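Long-range contacts in hypothetical protein yiiM (Escherichia coli, PDB 1O65), which is of unknown function but probably binds molybdenum and may act as an oxidoreductase on nitrogenous compounds: residues A[67-72]-A[98-103]; A[7-12]-A[174-179]; A[202-207]-A[216-221]; A[77-82]-A[151-156]. All coordinates share one frame; numbering follows the deposited sequence.

Interaction 1 of 4, residues A[67-72]-A[98-103]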
loop_
_atom_site.group_PDB
_atom_site.type_symbol
_atom_site.label_atom_id
_atom_site.label_comp_id
_atom_site.label_asym_id
_atom_site.label_seq_id
_atom_site.Cartn_x
_atom_site.Cartn_y
_atom_site.Cartn_z
ATOM N N ARG A 67 -4.904 -6.581 4.632
ATOM C CA ARG A 67 -4.853 -5.115 4.614
ATOM C C ARG A 67 -4.750 -4.571 6.029
ATOM O O ARG A 67 -5.332 -3.562 6.390
ATOM C CB ARG A 67 -6.035 -4.524 3.858
ATOM C CG ARG A 67 -7.395 -5.086 4.187
ATOM C CD ARG A 67 -8.461 -4.613 3.174
ATOM N NE ARG A 67 -9.609 -5.551 3.212
ATOM C CZ ARG A 67 -10.458 -5.589 4.229
ATOM N NH1 ARG A 67 -10.321 -4.769 5.267
ATOM N NH2 ARG A 67 -11.451 -6.462 4.235
ATOM N N ALA A 68 -3.956 -5.264 6.835
ATOM C CA ALA A 68 -3.729 -4.901 8.222
ATOM C C ALA A 68 -3.038 -3.548 8.358
ATOM O O ALA A 68 -3.329 -2.832 9.325
ATOM C CB ALA A 68 -2.902 -6.009 8.874
ATOM N N LEU A 69 -2.134 -3.192 7.450
ATOM C CA LEU A 69 -1.381 -1.971 7.477
ATOM C C LEU A 69 -1.281 -1.274 6.113
ATOM O O LEU A 69 -0.985 -1.909 5.107
ATOM C CB LEU A 69 0.069 -2.223 7.928
ATOM C CG LEU A 69 0.352 -2.563 9.376
ATOM C CD1 LEU A 69 1.663 -3.326 9.506
ATOM C CD2 LEU A 69 0.391 -1.320 10.266
ATOM N N CYS A 70 -1.420 0.037 6.111
ATOM C CA CYS A 70 -1.382 0.842 4.893
ATOM C C CYS A 70 -0.134 1.731 4.912
ATOM O O CYS A 70 0.101 2.393 5.936
ATOM C CB CYS A 70 -2.638 1.723 4.822
ATOM S SG CYS A 70 -2.613 2.899 3.416
ATOM N N HIS A 71 0.613 1.784 3.834
ATOM C CA HIS A 71 1.832 2.584 3.787
ATOM C C HIS A 71 1.725 3.696 2.749
ATOM O O HIS A 71 1.277 3.412 1.635
ATOM C CB HIS A 71 3.006 1.663 3.334
ATOM C CG HIS A 71 4.353 2.225 3.641
ATOM N ND1 HIS A 71 5.276 1.555 4.440
ATOM C CD2 HIS A 71 4.924 3.413 3.321
ATOM C CE1 HIS A 71 6.355 2.306 4.581
ATOM N NE2 HIS A 71 6.170 3.431 3.910
ATOM N N TYR A 72 2.177 4.911 3.056
ATOM C CA TYR A 72 2.188 5.953 2.013
ATOM C C TYR A 72 3.515 6.706 2.091
ATOM O O TYR A 72 3.976 7.181 3.136
ATOM C CB TYR A 72 0.996 6.874 2.049
ATOM C CG TYR A 72 0.686 7.594 0.752
ATOM C CD1 TYR A 72 0.181 6.912 -0.345
ATOM C CD2 TYR A 72 0.888 8.971 0.619
ATOM C CE1 TYR A 72 -0.114 7.544 -1.535
ATOM C CE2 TYR A 72 0.596 9.609 -0.565
ATOM C CZ TYR A 72 0.094 8.900 -1.641
ATOM O OH TYR A 72 -0.187 9.549 -2.825
ATOM N N GLU A 98 -2.818 6.421 5.741
ATOM C CA GLU A 98 -1.748 5.508 6.072
ATOM C C GLU A 98 -1.494 5.292 7.549
ATOM O O GLU A 98 -1.693 6.127 8.428
ATOM C CB GLU A 98 -0.437 5.984 5.413
ATOM C CG GLU A 98 0.103 7.285 5.966
ATOM C CD GLU A 98 -0.349 8.471 5.133
ATOM O OE1 GLU A 98 -1.520 8.474 4.707
ATOM O OE2 GLU A 98 0.451 9.394 4.885
ATOM N N ASN A 99 -0.994 4.088 7.851
ATOM C CA ASN A 99 -0.556 3.779 9.212
ATOM C C ASN A 99 0.952 4.047 9.301
ATOM O O ASN A 99 1.443 4.457 10.342
ATOM C CB ASN A 99 -0.782 2.318 9.566
ATOM C CG ASN A 99 -2.223 1.891 9.394
ATOM O OD1 ASN A 99 -2.499 1.015 8.558
ATOM N ND2 ASN A 99 -3.104 2.494 10.191
ATOM N N LEU A 100 1.649 3.775 8.183
ATOM C CA LEU A 100 3.100 3.913 8.156
ATOM C C LEU A 100 3.589 5.013 7.220
ATOM O O LEU A 100 3.287 5.026 6.038
ATOM C CB LEU A 100 3.758 2.595 7.762
ATOM C CG LEU A 100 3.481 1.375 8.641
ATOM C CD1 LEU A 100 4.264 0.163 8.172
ATOM C CD2 LEU A 100 3.778 1.675 10.101
ATOM N N SER A 101 4.421 5.922 7.751
ATOM C CA SER A 101 4.912 7.031 6.931
ATOM C C SER A 101 6.437 7.047 6.955
ATOM O O SER A 101 7.028 6.994 8.031
ATOM C CB SER A 101 4.334 8.350 7.397
ATOM O OG SER A 101 4.899 9.444 6.690
ATOM N N THR A 102 7.072 7.099 5.788
ATOM C CA THR A 102 8.496 7.086 5.630
ATOM C C THR A 102 9.046 7.911 4.451
ATOM O O THR A 102 8.353 8.431 3.584
ATOM C CB THR A 102 8.971 5.650 5.227
ATOM O OG1 THR A 102 8.315 5.336 3.988
ATOM C CG2 THR A 102 8.743 4.591 6.261
ATOM N N ASP A 103 10.373 7.897 4.371
ATOM C CA ASP A 103 11.152 8.425 3.268
ATOM C C ASP A 103 11.982 7.218 2.753
ATOM O O ASP A 103 12.165 6.296 3.556
ATOM C CB ASP A 103 12.168 9.478 3.650
ATOM C CG ASP A 103 11.601 10.839 3.982
ATOM O OD1 ASP A 103 11.049 11.523 3.102
ATOM O OD2 ASP A 103 11.761 11.206 5.167
HETATM O O HOH W 1 3.274 9.311 4.618
#

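Interaction 2 of 4, residues A[7-12]-A[174-179]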
loop_
_atom_site.group_PDB
_atom_site.type_symbol
_atom_site.label_atom_id
_atom_site.label_comp_id
_atom_site.label_asym_id
_atom_site.label_seq_id
_atom_site.Cartn_x
_atom_site.Cartn_y
_atom_site.Cartn_z
ATOM N N LEU A 7 20.806 -9.414 -3.361
ATOM C CA LEU A 7 21.860 -8.913 -2.472
ATOM C C LEU A 7 21.347 -7.768 -1.614
ATOM O O LEU A 7 21.977 -7.448 -0.607
ATOM C CB LEU A 7 23.140 -8.659 -3.205
ATOM C CG LEU A 7 23.476 -7.285 -3.764
ATOM C CD1 LEU A 7 23.953 -6.372 -2.642
ATOM C CD2 LEU A 7 24.537 -7.394 -4.864
ATOM N N VAL A 8 20.161 -7.209 -1.881
ATOM C CA VAL A 8 19.569 -6.189 -1.061
ATOM C C VAL A 8 19.251 -6.759 0.340
ATOM O O VAL A 8 19.233 -6.021 1.322
ATOM C CB VAL A 8 18.246 -5.559 -1.552
ATOM C CG1 VAL A 8 18.468 -4.529 -2.643
ATOM C CG2 VAL A 8 17.235 -6.598 -1.974
ATOM N N GLU A 9 18.994 -8.071 0.405
ATOM C CA GLU A 9 18.696 -8.712 1.671
ATOM C C GLU A 9 19.815 -8.473 2.681
ATOM O O GLU A 9 19.557 -8.254 3.868
ATOM C CB GLU A 9 18.439 -10.216 1.497
ATOM C CG GLU A 9 17.152 -10.496 0.721
ATOM C CD GLU A 9 16.801 -11.964 0.674
ATOM O OE1 GLU A 9 17.720 -12.804 0.803
ATOM O OE2 GLU A 9 15.614 -12.317 0.524
ATOM N N ARG A 10 21.053 -8.453 2.180
ATOM C CA ARG A 10 22.207 -8.262 3.039
ATOM C C ARG A 10 22.665 -6.854 3.283
ATOM O O ARG A 10 23.626 -6.723 4.060
ATOM C CB ARG A 10 23.374 -9.101 2.440
ATOM C CG ARG A 10 23.039 -10.590 2.523
ATOM C CD ARG A 10 24.260 -11.462 2.319
ATOM N NE ARG A 10 24.322 -12.549 3.295
ATOM C CZ ARG A 10 24.597 -12.390 4.590
ATOM N NH1 ARG A 10 24.846 -11.192 5.106
ATOM N NH2 ARG A 10 24.614 -13.452 5.390
ATOM N N GLU A 11 22.064 -5.810 2.742
ATOM C CA GLU A 11 22.515 -4.440 2.922
ATOM C C GLU A 11 21.934 -3.781 4.171
ATOM O O GLU A 11 22.118 -2.580 4.411
ATOM C CB GLU A 11 22.093 -3.579 1.721
ATOM C CG GLU A 11 22.841 -3.728 0.427
ATOM C CD GLU A 11 24.300 -3.306 0.495
ATOM O OE1 GLU A 11 24.586 -2.101 0.443
ATOM O OE2 GLU A 11 25.154 -4.220 0.598
ATOM N N GLN A 12 21.109 -4.521 4.924
ATOM C CA GLN A 12 20.476 -4.011 6.126
ATOM C C GLN A 12 19.703 -2.732 5.853
ATOM O O GLN A 12 19.963 -1.699 6.491
ATOM C CB GLN A 12 21.519 -3.766 7.247
ATOM C CG GLN A 12 22.034 -5.063 7.814
ATOM C CD GLN A 12 22.764 -5.007 9.128
ATOM O OE1 GLN A 12 22.985 -6.086 9.705
ATOM N NE2 GLN A 12 23.151 -3.847 9.631
ATOM N N LEU A 174 14.174 -4.423 5.938
ATOM C CA LEU A 174 13.895 -5.400 4.884
ATOM C C LEU A 174 14.695 -6.662 5.160
ATOM O O LEU A 174 15.919 -6.607 5.255
ATOM C CB LEU A 174 14.196 -4.783 3.514
ATOM C CG LEU A 174 14.059 -5.776 2.343
ATOM C CD1 LEU A 174 12.591 -5.934 1.969
ATOM C CD2 LEU A 174 14.926 -5.349 1.166
ATOM N N VAL A 175 14.040 -7.815 5.207
ATOM C CA VAL A 175 14.742 -9.068 5.503
ATOM C C VAL A 175 14.663 -10.062 4.384
ATOM O O VAL A 175 15.608 -10.847 4.198
ATOM C CB VAL A 175 14.300 -9.661 6.855
ATOM C CG1 VAL A 175 12.782 -9.679 7.024
ATOM C CG2 VAL A 175 14.812 -11.087 6.985
ATOM N N SER A 176 13.548 -10.115 3.638
ATOM C CA SER A 176 13.480 -11.025 2.498
ATOM C C SER A 176 12.872 -10.361 1.257
ATOM O O SER A 176 11.877 -9.637 1.321
ATOM C CB SER A 176 12.709 -12.300 2.826
ATOM O OG SER A 176 13.316 -13.043 3.885
ATOM N N ARG A 177 13.529 -10.567 0.116
ATOM C CA ARG A 177 13.060 -10.116 -1.178
ATOM C C ARG A 177 12.691 -11.397 -1.937
ATOM O O ARG A 177 13.622 -12.119 -2.267
ATOM C CB ARG A 177 14.031 -9.302 -2.011
ATOM C CG ARG A 177 13.421 -9.060 -3.423
ATOM C CD ARG A 177 13.618 -7.628 -3.842
ATOM N NE ARG A 177 13.218 -6.636 -2.889
ATOM C CZ ARG A 177 13.688 -5.393 -2.855
ATOM N NH1 ARG A 177 14.586 -5.066 -3.765
ATOM N NH2 ARG A 177 13.264 -4.516 -1.960
ATOM N N VAL A 178 11.388 -11.648 -2.170
ATOM C CA VAL A 178 11.073 -12.985 -2.714
ATOM C C VAL A 178 10.269 -12.988 -3.988
ATOM O O VAL A 178 9.614 -13.990 -4.315
ATOM C CB VAL A 178 10.391 -13.844 -1.634
ATOM C CG1 VAL A 178 11.379 -14.213 -0.513
ATOM C CG2 VAL A 178 9.188 -13.137 -1.045
ATOM N N SER A 179 10.263 -11.872 -4.701
ATOM C CA SER A 179 9.622 -11.763 -5.996
ATOM C C SER A 179 10.403 -10.729 -6.821
ATOM O O SER A 179 11.194 -9.979 -6.271
ATOM C CB SER A 179 8.173 -11.313 -5.864
ATOM O OG SER A 179 8.003 -9.925 -6.092
HETATM O O HOH W 2 17.984 -5.405 3.935
HETATM O O HOH W 3 17.926 -10.643 5.332
#

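Interaction 3 of 4, residues A[202-207]-A[216-221]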
loop_
_atom_site.group_PDB
_atom_site.type_symbol
_atom_site.label_atom_id
_atom_site.label_comp_id
_atom_site.label_asym_id
_atom_site.label_seq_id
_atom_site.Cartn_x
_atom_site.Cartn_y
_atom_site.Cartn_z
ATOM N N ARG A 202 2.203 -13.522 -14.475
ATOM C CA ARG A 202 3.366 -13.033 -13.738
ATOM C C ARG A 202 2.969 -12.420 -12.404
ATOM O O ARG A 202 3.563 -12.759 -11.378
ATOM C CB ARG A 202 4.152 -12.110 -14.658
ATOM C CG ARG A 202 4.920 -10.993 -14.006
ATOM C CD ARG A 202 5.935 -10.449 -15.054
ATOM N NE ARG A 202 7.138 -10.073 -14.339
ATOM C CZ ARG A 202 7.392 -8.866 -13.887
ATOM N NH1 ARG A 202 6.463 -7.933 -14.136
ATOM N NH2 ARG A 202 8.555 -8.643 -13.256
ATOM N N LEU A 203 1.929 -11.592 -12.340
ATOM C CA LEU A 203 1.506 -10.979 -11.092
ATOM C C LEU A 203 0.989 -12.026 -10.123
ATOM O O LEU A 203 1.298 -11.994 -8.918
ATOM C CB LEU A 203 0.496 -9.848 -11.264
ATOM C CG LEU A 203 -0.014 -9.185 -9.967
ATOM C CD1 LEU A 203 1.120 -8.665 -9.097
ATOM C CD2 LEU A 203 -0.941 -8.013 -10.310
ATOM N N LEU A 204 0.282 -13.026 -10.601
ATOM C CA LEU A 204 -0.261 -14.095 -9.766
ATOM C C LEU A 204 0.852 -14.955 -9.175
ATOM O O LEU A 204 0.574 -15.664 -8.206
ATOM C CB LEU A 204 -1.237 -14.985 -10.517
ATOM C CG LEU A 204 -2.629 -14.452 -10.855
ATOM C CD1 LEU A 204 -3.241 -15.269 -11.985
ATOM C CD2 LEU A 204 -3.573 -14.488 -9.636
ATOM N N SER A 205 2.083 -14.879 -9.664
ATOM C CA SER A 205 3.224 -15.637 -9.205
ATOM C C SER A 205 3.993 -14.949 -8.079
ATOM O O SER A 205 4.852 -15.550 -7.434
ATOM C CB SER A 205 4.210 -15.872 -10.391
ATOM O OG SER A 205 3.507 -16.673 -11.373
ATOM N N ALA A 206 3.778 -13.666 -7.894
ATOM C CA ALA A 206 4.454 -12.924 -6.848
ATOM C C ALA A 206 3.998 -13.406 -5.477
ATOM O O ALA A 206 2.810 -13.363 -5.110
ATOM C CB ALA A 206 4.145 -11.435 -6.967
ATOM N N ALA A 207 4.990 -13.802 -4.692
ATOM C CA ALA A 207 4.743 -14.235 -3.329
ATOM C C ALA A 207 3.959 -13.154 -2.558
ATOM O O ALA A 207 4.034 -11.979 -2.909
ATOM C CB ALA A 207 6.102 -14.459 -2.657
ATOM N N THR A 216 -8.972 -10.981 -8.514
ATOM C CA THR A 216 -9.143 -10.086 -9.663
ATOM C C THR A 216 -8.335 -10.570 -10.863
ATOM O O THR A 216 -8.816 -10.646 -11.996
ATOM C CB THR A 216 -8.667 -8.669 -9.316
ATOM O OG1 THR A 216 -9.447 -8.203 -8.214
ATOM C CG2 THR A 216 -8.786 -7.712 -10.493
ATOM N N MET A 217 -7.055 -10.857 -10.586
ATOM C CA MET A 217 -6.195 -11.285 -11.697
ATOM C C MET A 217 -6.667 -12.609 -12.234
ATOM O O MET A 217 -6.773 -12.735 -13.454
ATOM C CB MET A 217 -4.714 -11.251 -11.345
ATOM C CG MET A 217 -4.284 -9.844 -10.951
ATOM S SD MET A 217 -4.485 -8.682 -12.322
ATOM C CE MET A 217 -4.701 -7.147 -11.438
ATOM N N GLN A 218 -7.039 -13.548 -11.351
ATOM C CA GLN A 218 -7.540 -14.823 -11.909
ATOM C C GLN A 218 -8.827 -14.596 -12.700
ATOM O O GLN A 218 -9.030 -15.213 -13.751
ATOM C CB GLN A 218 -7.753 -15.858 -10.815
ATOM C CG GLN A 218 -8.175 -17.228 -11.343
ATOM C CD GLN A 218 -7.125 -17.901 -12.191
ATOM O OE1 GLN A 218 -6.056 -18.353 -11.754
ATOM N NE2 GLN A 218 -7.421 -18.005 -13.487
ATOM N N LYS A 219 -9.726 -13.709 -12.217
ATOM C CA LYS A 219 -10.939 -13.438 -12.988
ATOM C C LYS A 219 -10.593 -12.874 -14.369
ATOM O O LYS A 219 -11.312 -13.193 -15.325
ATOM C CB LYS A 219 -11.964 -12.533 -12.347
ATOM C CG LYS A 219 -12.625 -13.067 -11.089
ATOM C CD LYS A 219 -13.218 -14.430 -11.323
ATOM C CE LYS A 219 -14.136 -14.864 -10.171
ATOM N NZ LYS A 219 -14.723 -16.197 -10.521
ATOM N N ARG A 220 -9.526 -12.084 -14.480
ATOM C CA ARG A 220 -9.212 -11.561 -15.815
ATOM C C ARG A 220 -8.756 -12.670 -16.761
ATOM O O ARG A 220 -9.155 -12.644 -17.929
ATOM C CB ARG A 220 -8.142 -10.469 -15.747
ATOM C CG ARG A 220 -8.685 -9.187 -15.075
ATOM C CD ARG A 220 -7.512 -8.191 -15.040
ATOM N NE ARG A 220 -7.807 -7.036 -14.217
ATOM C CZ ARG A 220 -7.045 -5.946 -14.202
ATOM N NH1 ARG A 220 -5.962 -5.908 -14.982
ATOM N NH2 ARG A 220 -7.381 -4.927 -13.439
ATOM N N ARG A 221 -7.965 -13.629 -16.270
ATOM C CA ARG A 221 -7.469 -14.675 -17.162
ATOM C C ARG A 221 -8.624 -15.494 -17.745
ATOM O O ARG A 221 -8.590 -15.768 -18.940
ATOM C CB ARG A 221 -6.443 -15.615 -16.526
ATOM C CG ARG A 221 -5.280 -14.901 -15.838
ATOM C CD ARG A 221 -4.144 -15.838 -15.514
ATOM N NE ARG A 221 -3.490 -16.390 -16.714
ATOM C CZ ARG A 221 -2.789 -17.515 -16.658
ATOM N NH1 ARG A 221 -2.679 -18.159 -15.476
ATOM N NH2 ARG A 221 -2.207 -17.998 -17.748
#

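Interaction 4 of 4, residues A[77-82]-A[151-156]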
loop_
_atom_site.group_PDB
_atom_site.type_symbol
_atom_site.label_atom_id
_atom_site.label_comp_id
_atom_site.label_asym_id
_atom_site.label_seq_id
_atom_site.Cartn_x
_atom_site.Cartn_y
_atom_site.Cartn_z
ATOM N N TYR A 77 3.695 13.531 -1.174
ATOM C CA TYR A 77 3.098 14.793 -0.736
ATOM C C TYR A 77 3.754 15.958 -1.469
ATOM O O TYR A 77 3.081 16.943 -1.817
ATOM C CB TYR A 77 3.187 14.966 0.790
ATOM C CG TYR A 77 2.266 14.001 1.523
ATOM C CD1 TYR A 77 0.924 13.931 1.190
ATOM C CD2 TYR A 77 2.756 13.115 2.487
ATOM C CE1 TYR A 77 0.074 13.063 1.846
ATOM C CE2 TYR A 77 1.917 12.227 3.131
ATOM C CZ TYR A 77 0.573 12.209 2.809
ATOM O OH TYR A 77 -0.283 11.344 3.430
ATOM N N LEU A 78 5.072 15.882 -1.682
ATOM C CA LEU A 78 5.746 16.920 -2.471
ATOM C C LEU A 78 5.031 17.043 -3.824
ATOM O O LEU A 78 4.611 18.126 -4.240
ATOM C CB LEU A 78 7.207 16.550 -2.726
ATOM C CG LEU A 78 8.092 16.444 -1.472
ATOM C CD1 LEU A 78 9.455 15.859 -1.846
ATOM C CD2 LEU A 78 8.246 17.819 -0.822
ATOM N N TYR A 79 4.876 15.917 -4.527
ATOM C CA TYR A 79 4.174 15.940 -5.797
ATOM C C TYR A 79 2.764 16.511 -5.670
ATOM O O TYR A 79 2.351 17.352 -6.480
ATOM C CB TYR A 79 4.133 14.541 -6.417
ATOM C CG TYR A 79 3.293 14.494 -7.687
ATOM C CD1 TYR A 79 3.828 14.790 -8.922
ATOM C CD2 TYR A 79 1.954 14.154 -7.623
ATOM C CE1 TYR A 79 3.043 14.753 -10.062
ATOM C CE2 TYR A 79 1.173 14.094 -8.754
ATOM C CZ TYR A 79 1.712 14.404 -9.970
ATOM O OH TYR A 79 0.913 14.357 -11.095
ATOM N N TRP A 80 1.968 16.086 -4.691
ATOM C CA TRP A 80 0.602 16.606 -4.599
ATOM C C TRP A 80 0.563 18.080 -4.258
ATOM O O TRP A 80 -0.204 18.822 -4.895
ATOM C CB TRP A 80 -0.269 15.787 -3.659
ATOM C CG TRP A 80 -0.428 14.357 -4.090
ATOM C CD1 TRP A 80 -0.096 13.258 -3.372
ATOM C CD2 TRP A 80 -0.938 13.885 -5.352
ATOM N NE1 TRP A 80 -0.352 12.127 -4.108
ATOM C CE2 TRP A 80 -0.881 12.480 -5.320
ATOM C CE3 TRP A 80 -1.445 14.503 -6.494
ATOM C CZ2 TRP A 80 -1.317 11.680 -6.387
ATOM C CZ3 TRP A 80 -1.897 13.718 -7.544
ATOM C CH2 TRP A 80 -1.823 12.310 -7.497
ATOM N N ALA A 81 1.381 18.543 -3.316
ATOM C CA ALA A 81 1.411 19.957 -2.975
ATOM C C ALA A 81 1.774 20.799 -4.200
ATOM O O ALA A 81 1.197 21.865 -4.375
ATOM C CB ALA A 81 2.331 20.271 -1.818
ATOM N N ARG A 82 2.668 20.330 -5.047
ATOM C CA ARG A 82 3.052 21.040 -6.261
ATOM C C ARG A 82 1.979 20.947 -7.337
ATOM O O ARG A 82 1.968 21.718 -8.299
ATOM C CB ARG A 82 4.376 20.471 -6.767
ATOM C CG ARG A 82 4.921 21.103 -8.032
ATOM C CD ARG A 82 5.920 20.168 -8.706
ATOM N NE ARG A 82 6.947 19.709 -7.785
ATOM C CZ ARG A 82 7.398 18.464 -7.684
ATOM N NH1 ARG A 82 6.931 17.478 -8.446
ATOM N NH2 ARG A 82 8.351 18.190 -6.788
ATOM N N THR A 151 -1.011 8.015 -11.809
ATOM C CA THR A 151 0.417 8.279 -11.597
ATOM C C THR A 151 1.113 7.096 -10.950
ATOM O O THR A 151 2.327 6.961 -10.917
ATOM C CB THR A 151 0.573 9.512 -10.689
ATOM O OG1 THR A 151 -0.097 9.242 -9.428
ATOM C CG2 THR A 151 -0.001 10.735 -11.379
ATOM N N GLY A 152 0.286 6.224 -10.353
ATOM C CA GLY A 152 0.852 5.047 -9.672
ATOM C C GLY A 152 1.261 5.414 -8.258
ATOM O O GLY A 152 1.796 4.564 -7.540
ATOM N N LYS A 153 0.979 6.635 -7.814
ATOM C CA LYS A 153 1.360 7.089 -6.476
ATOM C C LYS A 153 0.298 6.633 -5.483
ATOM O O LYS A 153 -0.442 7.451 -4.941
ATOM C CB LYS A 153 1.511 8.616 -6.464
ATOM C CG LYS A 153 2.534 9.097 -7.502
ATOM C CD LYS A 153 2.622 10.625 -7.488
ATOM C CE LYS A 153 3.299 11.175 -8.733
ATOM N NZ LYS A 153 4.776 10.989 -8.692
ATOM N N VAL A 154 0.317 5.322 -5.187
ATOM C CA VAL A 154 -0.765 4.764 -4.372
ATOM C C VAL A 154 -0.318 4.200 -3.049
ATOM O O VAL A 154 -1.128 4.153 -2.109
ATOM C CB VAL A 154 -1.494 3.678 -5.183
ATOM C CG1 VAL A 154 -2.007 4.228 -6.505
ATOM C CG2 VAL A 154 -0.553 2.485 -5.450
ATOM N N GLY A 155 0.970 3.870 -2.891
ATOM C CA GLY A 155 1.308 3.256 -1.580
ATOM C C GLY A 155 0.934 1.769 -1.654
ATOM O O GLY A 155 0.628 1.254 -2.721
ATOM N N TRP A 156 1.045 1.058 -0.549
ATOM C CA TRP A 156 0.802 -0.383 -0.554
ATOM C C TRP A 156 0.336 -0.887 0.803
ATOM O O TRP A 156 0.483 -0.207 1.811
ATOM C CB TRP A 156 2.097 -1.115 -0.946
ATOM C CG TRP A 156 3.256 -0.709 -0.090
ATOM C CD1 TRP A 156 3.638 -1.259 1.099
ATOM C CD2 TRP A 156 4.168 0.361 -0.360
ATOM N NE1 TRP A 156 4.756 -0.610 1.567
ATOM C CE2 TRP A 156 5.092 0.399 0.704
ATOM C CE3 TRP A 156 4.292 1.302 -1.393
ATOM C CZ2 TRP A 156 6.115 1.344 0.772
ATOM C CZ3 TRP A 156 5.305 2.242 -1.321
ATOM C CH2 TRP A 156 6.200 2.251 -0.251
#

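Interaction 1 of 4, residues A[67-72]-A[98-103]
The imidazole of His71 carries the carbonyl O of Leu100 over one face, 3.6 Å from CD2, and CB of the same leucine also lies over the ring, 4.1 Å from its centroid; Trp156 stacks with this imidazole, as Phe96 does with the Tyr72 ring. At the edge, in the ring plane, Thr102 OG1 meets NE2 at 2.9 Å in a nearly straight hydrogen bond whose proton could come from either side; ND1 is taken by Tyr158. The two strands, 69-72 and 100-102, are the parallel pair of a beta-alpha-beta crossover through helix 75-83, set in the mixed sheet of the MOSC domain. Their backbones join where Leu100 N and Asn99 N both donate to Cys70 O, the first nearly along the C=O axis and the second, at 2.8 Å, on a lone pair in the carbonyl plane. Further on, Tyr72 N donates to Leu100 O. With CG beside its backbone N, Asn99 turns back on the partner chain so that OD1 accepts from Cys70 N, while ND2 bonds to Asp54 and Tyr20. Glu98, bent at chi2 (-95°), lays its carboxylate against Tyr72 CB and gives OE2 to the hydroxyl of Tyr77. Within this buried contact one water ties the strand ends: it donates to Tyr72 O and to Glu98 OE2, 2.8 Å away, and accepts at 2.6 Å from Ser101 OG, which also bonds to Arg74 NH1.

Interaction 2 of 4, residues A[7-12]-A[174-179]
Val8 and Arg177 cross obliquely, with CG2 of the valine set 3.5 Å from Arg177 NH1, over the rim of one guanidinium face. Bends at chi2 and chi3 fold the arginine chain so that this flat group lies under the methyl, while its NE forms a salt bridge with Asp114. The same Val8 CG2 also meets Leu174 CD2 at 4.1 Å. Glu9 runs alongside, its chain extended beyond CG, and delivers OE2 to the backbone of Arg177: N donates at 2.8 Å, received on the carboxylate's anti lone pair. Two waters fill in between the main chains. One lies within hydrogen-bonding reach of Val8 O and Leu174 O; the other donates to Glu9 O and, at 2.6 Å, to Val175 O. Side chains and waters thus join the N-terminal turn to the end of strand 172-176, and Leu174 bonds by its backbone to Met13 next to the turn. Val175 and Ser176 both face Ile115 on the neighbouring strand, a classic beta bulge at the end of strand 172-176 in the MOSC-domain sheet.

Interaction 3 of 4, residues A[202-207]-A[216-221]
Leu203 and Leu204 press on Met217 from neighbouring positions, and here the packing is densest, several methyl and methylene groups meeting. Leu203, with CG anti to the backbone N (chi1 179°), brings CD2 to 3.9 Å from Met217 CG, and the same methyl also lies near SD and CE of the bent methionine chain. Leu204 differs, with CG anti to the carbonyl carbon (chi1 -73°), so its branch comes in obliquely and CD2 touches Met217 CB at 3.8 Å. The methionine bends at chi2 and carries its CE over the centre of the Arg220 guanidinium face, within its own helix. These are the end of helix 197-204 and the middle of helix 211-223, successive helices of the YiiM-like 3-alpha helix domain; on the inner side Leu203 and Met217 also touch Ala186 and Ala190 of helix 183-191. Toward the outside the contacts are fewer, though not longer. There Leu204 CD1 meets the aliphatic part of Arg221, CD at 3.7 Å, and lies 4.2 Å from OE1 of Gln218, which it crosses at about a right angle. A bend at chi3 (65°) turns the arginine beyond CD, and its guanidinium forms a salt bridge through NH2 with Asp197, at the start of helix 197-204. Past Leu204 the chain leaves the interface, with Ser205 exposed and its OG hydrogen-bonded to His201 O.

Interaction 4 of 4, residues A[77-82]-A[151-156]
After helix 144-151 the backbone leaves helical angles at Gly152, with positive phi (85°), and Lys153 then forms the centre of an inverse gamma turn, which sends its side chain toward helix 75-83. The lysine runs across the Tyr79 ring at about a right angle. Its CE sits over the centre of one face, 3.4 Å from the ring centroid, as a CH-pi contact. A bend at chi4 (-76°) keeps NZ over that same face, 4.1 Å from the centroid and 21° off the normal: a cation-pi interaction, which may partly offset the ammonium charge. Within the MOSC domain this fastens the helix of the beta-alpha-beta crossover to the turn entering strand 156-160. Tyr79 holds its ring out with CG anti to the backbone N, and its OH meets Thr151 CG2 tip to tip at 3.7 Å. Trp80 approaches beside it, CH2 lying 4.0 Å from Thr151 OG1 and CZ2 4.2 Å from Lys153 CB. That threonine oxygen is bonded back to Leu147 and Met148 of its own helix, whereas Trp80 NE1 bonds to the hydroxyl of Tyr72, which is also bonded to Lys153 O.

Interactions 1 and 4 are the most closely joined: their centres lie 14 Å apart, and the hydrogen bond between Glu98 and Tyr77 links them. Strand 69-73 also pairs with strand 156-160, where His71 N and Trp156 O make a probable backbone bond at 2.8 Å. Interaction 2 reaches the same sheet as interaction 1 but at its surface, with centres 20 Å apart and nearest atoms about 10 Å apart. Its segment 174-179 leads on toward the helical domain, where Val178 CG2 packs 3.7 Å from Ala207 CB of interaction 3. Interaction 3 keeps clear of interactions 1 and 4, by about 12 Å and 11 Å between nearest atoms.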